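Local coordinates for lysosome-associated membrane glycoprotein 3 (Homo sapiens, PDB 4AKM), which takes part in fusion of lysosomes with autophagosomes and in the unfolded protein response as a glycoprotein of the lysosomal membrane, at residues A[7-17]-A[49-60]. Residues are numbered along the deposited sequence; the frame is centred on the assembly and turned at random.
Sequences YQVLNGSRLCI and ASGNCGTRKSNL. With NAG (2-acetamido-2-deoxy-beta-D-glucopyranose), chain D.
Y7 and A49 begin a contact in which two beta hairpins from different sheets face each other through side chains and are joined covalently near their turns. The Y7 ring meets the A49 methyl obliquely, CD1 to CB 4.0 Å, while Y7 CB touches L60. V9 splits its two branches: with CG1 anti to the backbone N (chi1 -177°), that methyl lies against the carbonyl O of G51 at 3.6 Å, and CG2 packs on L60 CD1 at 3.7 Å. Past the turn, C16 SG is bonded to C53 SG at 2.0 Å; C53 SG lies beside V9 CG1 and the backbone of L10 and N11, and S58 OG stands 3.9 Å from C16 SG. I17 then reaches across, its extended chain (chi2 -180°) laying CD1 on S58 CB at 3.7 Å, with CG2 facing L60 CB. A classic beta bulge turns C16 and I17 together toward the second hairpin: both their N atoms donate to V9 O, reaching it from the same face of its carbonyl plane. F73 of strand 67-75 touches both I17 and L60 and continues the apolar layer. Side-chain packing between two antiparallel sheets, here fastened by a disulfide, fits the beta-prism fold of this membrane-proximal LAMP luminal domain.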
loop_
_atom_site.group_PDB
_atom_site.type_symbol
_atom_site.label_atom_id
_atom_site.label_comp_id
_atom_site.label_asym_id
_atom_site.label_seq_id
_atom_site.Cartn_x
_atom_site.Cartn_y
_atom_site.Cartn_z
ATOM N N TYR A 7 5.229 8.581 2.481
ATOM C CA TYR A 7 6.032 8.007 1.421
ATOM C C TYR A 7 5.847 8.815 0.161
ATOM O O TYR A 7 4.914 9.616 0.052
ATOM C CB TYR A 7 5.616 6.562 1.183
ATOM C CG TYR A 7 5.623 5.741 2.448
ATOM C CD1 TYR A 7 6.753 5.679 3.251
ATOM C CD2 TYR A 7 4.490 5.049 2.854
ATOM C CE1 TYR A 7 6.756 4.940 4.411
ATOM C CE2 TYR A 7 4.488 4.306 4.008
ATOM C CZ TYR A 7 5.620 4.254 4.783
ATOM O OH TYR A 7 5.613 3.510 5.936
ATOM N N GLN A 8 6.724 8.577 -0.805
ATOM C CA GLN A 8 6.853 9.477 -1.924
ATOM C C GLN A 8 7.695 8.838 -3.015
ATOM O O GLN A 8 8.737 8.244 -2.739
ATOM C CB GLN A 8 7.533 10.738 -1.419
ATOM C CG GLN A 8 7.466 11.918 -2.330
ATOM C CD GLN A 8 8.364 13.030 -1.847
ATOM O OE1 GLN A 8 9.589 12.953 -1.981
ATOM N NE2 GLN A 8 7.765 14.065 -1.260
ATOM N N VAL A 9 7.240 8.955 -4.258
ATOM C CA VAL A 9 7.987 8.448 -5.405
ATOM C C VAL A 9 8.212 9.592 -6.391
ATOM O O VAL A 9 7.327 10.421 -6.587
ATOM C CB VAL A 9 7.237 7.291 -6.103
ATOM C CG1 VAL A 9 8.060 6.732 -7.247
ATOM C CG2 VAL A 9 6.902 6.189 -5.107
ATOM N N LEU A 10 9.390 9.649 -7.006
ATOM C CA LEU A 10 9.719 10.784 -7.868
ATOM C C LEU A 10 10.228 10.420 -9.264
ATOM O O LEU A 10 10.953 9.440 -9.446
ATOM C CB LEU A 10 10.742 11.689 -7.180
ATOM C CG LEU A 10 10.270 12.470 -5.953
ATOM C CD1 LEU A 10 11.465 13.046 -5.201
ATOM C CD2 LEU A 10 9.310 13.573 -6.364
ATOM N N ASN A 11 9.822 11.226 -10.243
ATOM C CA ASN A 11 10.428 11.224 -11.570
ATOM C C ASN A 11 11.481 12.329 -11.618
ATOM O O ASN A 11 11.169 13.487 -11.924
ATOM C CB ASN A 11 9.367 11.454 -12.650
ATOM C CG ASN A 11 9.851 11.077 -14.045
ATOM O OD1 ASN A 11 11.051 11.080 -14.325
ATOM N ND2 ASN A 11 8.912 10.751 -14.926
ATOM N N GLY A 12 12.720 11.973 -11.286
ATOM C CA GLY A 12 13.810 12.931 -11.210
ATOM C C GLY A 12 13.580 14.043 -10.198
ATOM O O GLY A 12 14.355 14.208 -9.252
ATOM N N SER A 13 12.508 14.803 -10.399
ATOM C CA SER A 13 12.185 15.937 -9.545
ATOM C C SER A 13 10.672 16.081 -9.397
ATOM O O SER A 13 10.185 16.552 -8.368
ATOM C CB SER A 13 12.782 17.222 -10.124
ATOM O OG SER A 13 12.281 17.477 -11.426
ATOM N N ARG A 14 9.934 15.671 -10.428
ATOM C CA ARG A 14 8.475 15.759 -10.406
ATOM C C ARG A 14 7.845 14.683 -9.524
ATOM O O ARG A 14 8.300 13.542 -9.495
ATOM C CB ARG A 14 7.896 15.679 -11.823
ATOM C CG ARG A 14 7.975 16.980 -12.612
ATOM C CD ARG A 14 7.275 16.853 -13.961
ATOM N NE ARG A 14 7.786 15.726 -14.738
ATOM C CZ ARG A 14 7.321 15.362 -15.930
ATOM N NH1 ARG A 14 6.326 16.036 -16.492
ATOM N NH2 ARG A 14 7.850 14.320 -16.560
ATOM N N LEU A 15 6.789 15.054 -8.811
ATOM C CA LEU A 15 6.105 14.124 -7.924
ATOM C C LEU A 15 5.329 13.071 -8.712
ATOM O O LEU A 15 4.437 13.390 -9.496
ATOM C CB LEU A 15 5.180 14.883 -6.971
ATOM C CG LEU A 15 4.613 14.097 -5.789
ATOM C CD1 LEU A 15 5.707 13.292 -5.123
ATOM C CD2 LEU A 15 3.967 15.038 -4.792
ATOM N N CYS A 16 5.683 11.811 -8.496
ATOM C CA CYS A 16 5.046 10.693 -9.176
ATOM C C CYS A 16 3.975 10.036 -8.302
ATOM O O CYS A 16 2.884 9.714 -8.772
ATOM C CB CYS A 16 6.110 9.670 -9.575
ATOM S SG CYS A 16 5.478 8.043 -10.011
ATOM N N ILE A 17 4.297 9.846 -7.027
ATOM C CA ILE A 17 3.403 9.200 -6.072
ATOM C C ILE A 17 3.601 9.821 -4.696
ATOM O O ILE A 17 4.726 9.956 -4.227
ATOM C CB ILE A 17 3.690 7.682 -5.958
ATOM C CG1 ILE A 17 3.223 6.936 -7.208
ATOM C CG2 ILE A 17 3.032 7.091 -4.722
ATOM C CD1 ILE A 17 3.470 5.446 -7.153
ATOM N N ALA A 49 11.161 3.892 1.079
ATOM C CA ALA A 49 10.247 4.008 -0.039
ATOM C C ALA A 49 11.014 4.213 -1.341
ATOM O O ALA A 49 11.937 5.027 -1.422
ATOM C CB ALA A 49 9.272 5.147 0.196
ATOM N N SER A 50 10.624 3.464 -2.359
ATOM C CA SER A 50 11.199 3.614 -3.685
ATOM C C SER A 50 10.096 3.230 -4.633
ATOM O O SER A 50 9.023 2.838 -4.209
ATOM C CB SER A 50 12.390 2.680 -3.882
ATOM O OG SER A 50 11.969 1.329 -3.968
ATOM N N GLY A 51 10.332 3.345 -5.923
ATOM C CA GLY A 51 9.298 2.931 -6.835
ATOM C C GLY A 51 9.469 3.513 -8.203
ATOM O O GLY A 51 10.386 4.290 -8.458
ATOM N N ASN A 52 8.558 3.146 -9.088
ATOM C CA ASN A 52 8.752 3.469 -10.484
ATOM C C ASN A 52 7.553 4.197 -11.054
ATOM O O ASN A 52 6.424 3.708 -10.981
ATOM C CB ASN A 52 9.047 2.197 -11.275
ATOM C CG ASN A 52 9.992 2.438 -12.423
ATOM O OD1 ASN A 52 9.563 2.718 -13.544
ATOM N ND2 ASN A 52 11.293 2.336 -12.153
ATOM N N CYS A 53 7.804 5.383 -11.597
ATOM C CA CYS A 53 6.755 6.193 -12.194
ATOM C C CYS A 53 6.446 5.711 -13.605
ATOM O O CYS A 53 7.242 4.991 -14.214
ATOM C CB CYS A 53 7.176 7.662 -12.227
ATOM S SG CYS A 53 7.402 8.423 -10.599
ATOM N N GLY A 54 5.293 6.119 -14.124
ATOM C CA GLY A 54 4.897 5.754 -15.469
ATOM C C GLY A 54 3.638 6.476 -15.902
ATOM O O GLY A 54 2.818 6.862 -15.068
ATOM N N THR A 55 3.484 6.650 -17.211
ATOM C CA THR A 55 2.367 7.412 -17.765
ATOM C C THR A 55 1.010 6.758 -17.487
ATOM O O THR A 55 -0.009 7.445 -17.385
ATOM C CB THR A 55 2.549 7.656 -19.290
ATOM O OG1 THR A 55 2.394 6.426 -20.009
ATOM C CG2 THR A 55 3.932 8.240 -19.579
ATOM N N ARG A 56 1.004 5.435 -17.343
ATOM C CA ARG A 56 -0.239 4.695 -17.146
ATOM C C ARG A 56 -0.119 3.669 -16.015
ATOM O O ARG A 56 -1.109 3.057 -15.614
ATOM C CB ARG A 56 -0.653 3.995 -18.445
ATOM C CG ARG A 56 -2.156 3.767 -18.596
ATOM C CD ARG A 56 -2.434 2.442 -19.288
ATOM N NE ARG A 56 -1.980 1.316 -18.472
ATOM C CZ ARG A 56 -1.960 0.049 -18.875
ATOM N NH1 ARG A 56 -2.366 -0.271 -20.097
ATOM N NH2 ARG A 56 -1.528 -0.902 -18.056
ATOM N N LYS A 57 1.090 3.494 -15.496
ATOM C CA LYS A 57 1.326 2.497 -14.459
ATOM C C LYS A 57 2.516 2.856 -13.571
ATOM O O LYS A 57 3.631 3.069 -14.055
ATOM C CB LYS A 57 1.544 1.119 -15.090
ATOM C CG LYS A 57 1.162 -0.042 -14.187
ATOM C CD LYS A 57 1.553 -1.380 -14.798
ATOM C CE LYS A 57 3.064 -1.538 -14.853
ATOM N NZ LYS A 57 3.459 -2.917 -15.249
ATOM N N SER A 58 2.275 2.906 -12.265
ATOM C CA SER A 58 3.323 3.241 -11.309
ATOM C C SER A 58 3.381 2.220 -10.184
ATOM O O SER A 58 2.505 1.368 -10.063
ATOM C CB SER A 58 3.075 4.622 -10.701
ATOM O OG SER A 58 2.940 5.611 -11.702
ATOM N N ASN A 59 4.411 2.311 -9.354
ATOM C CA ASN A 59 4.443 1.512 -8.133
ATOM C C ASN A 59 5.174 2.198 -6.991
ATOM O O ASN A 59 6.238 2.803 -7.182
ATOM C CB ASN A 59 5.029 0.115 -8.375
ATOM C CG ASN A 59 6.535 0.134 -8.584
ATOM O OD1 ASN A 59 7.020 0.520 -9.647
ATOM N ND2 ASN A 59 7.280 -0.305 -7.577
ATOM N N LEU A 60 4.553 2.118 -5.817
ATOM C CA LEU A 60 5.173 2.477 -4.554
ATOM C C LEU A 60 5.602 1.193 -3.863
ATOM O O LEU A 60 4.778 0.345 -3.530
ATOM C CB LEU A 60 4.191 3.230 -3.656
ATOM C CG LEU A 60 4.679 3.383 -2.211
ATOM C CD1 LEU A 60 5.980 4.163 -2.162
ATOM C CD2 LEU A 60 3.626 4.040 -1.340
HETATM C C1 NAG D . 6.308 -3.982 -7.625
HETATM C C2 NAG D . 7.112 -5.251 -7.866
HETATM C C3 NAG D . 7.846 -5.166 -9.201
HETATM C C4 NAG D . 6.878 -4.805 -10.322
HETATM C C5 NAG D . 5.981 -3.630 -9.945
HETATM C C6 NAG D . 4.858 -3.482 -10.960
HETATM C C7 NAG D . 8.000 -6.535 -6.007
HETATM C C8 NAG D . 9.221 -6.805 -5.179
HETATM N N2 NAG D . 8.046 -5.450 -6.773
HETATM O O3 NAG D . 8.445 -6.412 -9.479
HETATM O O4 NAG D . 7.595 -4.464 -11.490
HETATM O O5 NAG D . 5.385 -3.800 -8.676
HETATM O O6 NAG D . 4.051 -2.392 -10.576
HETATM O O7 NAG D . 7.028 -7.292 -5.961
#